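PDB 3APQ: DnaJ homolog subfamily C member 10 from Mus musculus, which reduces disulfide bonds in the endoplasmic reticulum, helping proteins to fold correctly and misfolded ones to be degraded. Local coordinates for residues A[79-82]-A[83-87]. Sequence-based numbering, arbitrary orientation.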
ATOM      1  N   GLN A  79      -8.038  16.472   6.348  1.00 39.72           N
ATOM      2  CA  GLN A  79      -7.016  16.856   5.373  1.00 38.66           C
ATOM      3  C   GLN A  79      -7.024  15.841   4.255  1.00 35.94           C
ATOM      4  O   GLN A  79      -6.576  14.721   4.450  1.00 35.70           O
ATOM      5  CB  GLN A  79      -5.657  16.875   6.035  1.00 39.89           C
ATOM      6  CG  GLN A  79      -5.455  18.026   6.987  1.00 43.36           C
ATOM      7  CD  GLN A  79      -4.074  17.978   7.604  1.00 49.77           C
ATOM      8  OE1 GLN A  79      -3.068  18.167   6.903  1.00 51.15           O
ATOM      9  NE2 GLN A  79      -4.005  17.709   8.927  1.00 51.26           N
ATOM     10  N   TYR A  80      -7.567  16.210   3.103  1.00 32.25           N
ATOM     11  CA  TYR A  80      -7.637  15.257   2.021  1.00 28.97           C
ATOM     12  C   TYR A  80      -6.774  15.783   0.886  1.00 26.82           C
ATOM     13  O   TYR A  80      -6.316  16.902   0.913  1.00 26.03           O
ATOM     14  CB  TYR A  80      -9.081  14.919   1.585  1.00 28.32           C
ATOM     15  CG  TYR A  80      -9.930  16.121   1.241  1.00 27.71           C
ATOM     16  CD1 TYR A  80      -9.808  16.756   0.010  1.00 28.88           C
ATOM     17  CD2 TYR A  80     -10.847  16.639   2.177  1.00 28.94           C
ATOM     18  CE1 TYR A  80     -10.561  17.880  -0.282  1.00 31.53           C
ATOM     19  CE2 TYR A  80     -11.625  17.751   1.892  1.00 28.96           C
ATOM     20  CZ  TYR A  80     -11.487  18.365   0.665  1.00 31.47           C
ATOM     21  OH  TYR A  80     -12.244  19.454   0.373  1.00 33.23           O
ATOM     22  N   GLU A  81      -6.531  14.919  -0.079  1.00 25.30           N
ATOM     23  CA  GLU A  81      -5.667  15.191  -1.205  1.00 23.07           C
ATOM     24  C   GLU A  81      -6.483  15.545  -2.442  1.00 22.26           C
ATOM     25  O   GLU A  81      -7.698  15.511  -2.425  1.00 20.04           O
ATOM     26  CB  GLU A  81      -4.854  13.918  -1.469  1.00 23.92           C
ATOM     27  CG  GLU A  81      -4.013  13.451  -0.243  1.00 26.04           C
ATOM     28  CD  GLU A  81      -2.837  14.369   0.059  1.00 35.33           C
ATOM     29  OE1 GLU A  81      -2.350  15.126  -0.819  1.00 32.91           O
ATOM     30  OE2 GLU A  81      -2.371  14.319   1.217  1.00 40.78           O
ATOM     31  N   SER A  82      -5.789  15.880  -3.518  1.00 20.82           N
ATOM     32  CA  SER A  82      -6.431  16.226  -4.776  1.00 21.22           C
ATOM     33  C   SER A  82      -7.107  15.019  -5.451  1.00 19.22           C
ATOM     34  O   SER A  82      -6.747  13.849  -5.197  1.00 19.17           O
ATOM     35  CB  SER A  82      -5.370  16.835  -5.704  1.00 22.19           C
ATOM     36  OG  SER A  82      -4.480  15.817  -6.160  1.00 20.65           O
ATOM     37  N   TRP A  83      -8.067  15.293  -6.339  1.00 18.26           N
ATOM     38  CA  TRP A  83      -8.658  14.223  -7.138  1.00 17.35           C
ATOM     39  C   TRP A  83      -7.569  13.429  -7.859  1.00 17.52           C
ATOM     40  O   TRP A  83      -7.647  12.201  -7.949  1.00 16.33           O
ATOM     41  CB  TRP A  83      -9.613  14.783  -8.177  1.00 17.96           C
ATOM     42  CG  TRP A  83     -10.355  13.763  -8.989  1.00 15.15           C
ATOM     43  CD1 TRP A  83     -11.585  13.218  -8.694  1.00 15.23           C
ATOM     44  CD2 TRP A  83      -9.971  13.245 -10.258  1.00 17.54           C
ATOM     45  NE1 TRP A  83     -11.953  12.337  -9.693  1.00 15.49           N
ATOM     46  CE2 TRP A  83     -10.997  12.351 -10.671  1.00 15.06           C
ATOM     47  CE3 TRP A  83      -8.825  13.406 -11.083  1.00 14.58           C
ATOM     48  CZ2 TRP A  83     -10.928  11.624 -11.869  1.00 17.98           C
ATOM     49  CZ3 TRP A  83      -8.777  12.682 -12.284  1.00 18.94           C
ATOM     50  CH2 TRP A  83      -9.800  11.789 -12.645  1.00 17.94           C
ATOM     51  N   SER A  84      -6.606  14.140  -8.418  1.00 18.13           N
ATOM     52  CA  SER A  84      -5.504  13.523  -9.147  1.00 19.55           C
ATOM     53  C   SER A  84      -4.714  12.541  -8.264  1.00 18.81           C
ATOM     54  O   SER A  84      -4.296  11.478  -8.713  1.00 18.48           O
ATOM     55  CB  SER A  84      -4.534  14.614  -9.628  1.00 21.12           C
ATOM     56  OG  SER A  84      -3.633  13.985 -10.505  1.00 28.67           O
ATOM     57  N   TYR A  85      -4.466  12.936  -7.031  1.00 17.94           N
ATOM     58  CA  TYR A  85      -3.851  12.033  -6.080  1.00 16.83           C
ATOM     59  C   TYR A  85      -4.649  10.726  -5.980  1.00 15.81           C
ATOM     60  O   TYR A  85      -4.051   9.648  -6.005  1.00 14.81           O
ATOM     61  CB  TYR A  85      -3.756  12.684  -4.682  1.00 17.33           C
ATOM     62  CG  TYR A  85      -3.241  11.739  -3.603  1.00 17.36           C
ATOM     63  CD1 TYR A  85      -1.886  11.672  -3.301  1.00 21.69           C
ATOM     64  CD2 TYR A  85      -4.126  10.918  -2.887  1.00 20.44           C
ATOM     65  CE1 TYR A  85      -1.417  10.811  -2.315  1.00 23.67           C
ATOM     66  CE2 TYR A  85      -3.674  10.061  -1.899  1.00 21.40           C
ATOM     67  CZ  TYR A  85      -2.318   9.998  -1.642  1.00 24.33           C
ATOM     68  OH  TYR A  85      -1.893   9.160  -0.663  1.00 28.41           O
ATOM     69  N   TYR A  86      -5.984  10.788  -5.847  1.00 15.54           N
ATOM     70  CA  TYR A  86      -6.761   9.535  -5.715  1.00 13.45           C
ATOM     71  C   TYR A  86      -6.787   8.768  -7.031  1.00 15.32           C
ATOM     72  O   TYR A  86      -6.843   7.535  -7.055  1.00 13.92           O
ATOM     73  CB  TYR A  86      -8.182   9.784  -5.190  1.00 14.62           C
ATOM     74  CG  TYR A  86      -8.106  10.362  -3.809  1.00 13.70           C
ATOM     75  CD1 TYR A  86      -7.613   9.610  -2.733  1.00 19.45           C
ATOM     76  CD2 TYR A  86      -8.455  11.695  -3.596  1.00 16.25           C
ATOM     77  CE1 TYR A  86      -7.500  10.184  -1.446  1.00 18.16           C
ATOM     78  CE2 TYR A  86      -8.357  12.264  -2.325  1.00 16.90           C
ATOM     79  CZ  TYR A  86      -7.854  11.514  -1.270  1.00 20.45           C
ATOM     80  OH  TYR A  86      -7.777  12.123  -0.051  1.00 19.94           O
ATOM     81  N   ARG A  87      -6.745   9.507  -8.140  1.00 13.66           N
ATOM     82  CA  ARG A  87      -6.892   8.849  -9.417  1.00 15.50           C
ATOM     83  C   ARG A  87      -5.633   8.098  -9.768  1.00 16.01           C
ATOM     84  O   ARG A  87      -5.711   7.024 -10.317  1.00 17.42           O
ATOM     85  CB  ARG A  87      -7.218   9.917 -10.511  1.00 14.98           C
ATOM     86  CG  ARG A  87      -7.253   9.309 -11.965  1.00 18.63           C
ATOM     87  CD  ARG A  87      -8.440   8.351 -12.134  1.00 19.12           C
ATOM     88  NE  ARG A  87      -8.419   7.736 -13.480  1.00 19.42           N
ATOM     89  CZ  ARG A  87      -7.575   6.804 -13.873  1.00 18.08           C
ATOM     90  NH1 ARG A  87      -6.676   6.311 -13.015  1.00 21.12           N
ATOM     91  NH2 ARG A  87      -7.627   6.313 -15.104  1.00 20.82           N
TER
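Glu81 lays its CG over one face of the Tyr85 ring, a CH-pi contact 3.7 Å from CG to the ring centroid and nearly over its centre, while CD1 of Tyr86 lies at the edge of that ring, in its plane. The Tyr86 ring in turn carries Tyr85 CD2 on one face, offset toward the rim, and the indole of Trp83 has Arg87 CB over one of its faces. The motif is a serine N-cap: Ser82, the last residue of segment 79-82, caps the N-terminus of helix 83-88, in the loop after helix 58-67, against helices 16-30 and 41-55 of the J domain. Ser82 OG stands between backbone N and carbonyl carbon (chi1 72°), a position from which it accepts the capping hydrogen bond from Tyr85 N, 3.0 Å away. Ser82 O accepts from Tyr86 N at 3.2 Å, the first turn's i to i+4 bond. The buried Tyr86 ring runs back alongside residues 80-82, its CE2 3.3 Å from Glu81 O, an oxygen that is hydrogen-bonded to His31 NE2. A phenylalanine in place of Tyr86 would probably leave Glu81 N without its acceptor and the chain before the cap less firmly held. Phe23 meets the Tyr86 ring at about 90°, and Ala27 and Leu28 of helix 16-30 also touch it, so the short helix is seated on the J domain. Tyr80 OH and Trp83 NE1 add hydrogen bonds to His42 ND1 and Leu28 O. At the far end of the phenol, Tyr86 OH receives Glu81 N at 3.1 Å in a nearly straight bond (175°), with Tyr80 CB 3.5 Å from the same oxygen.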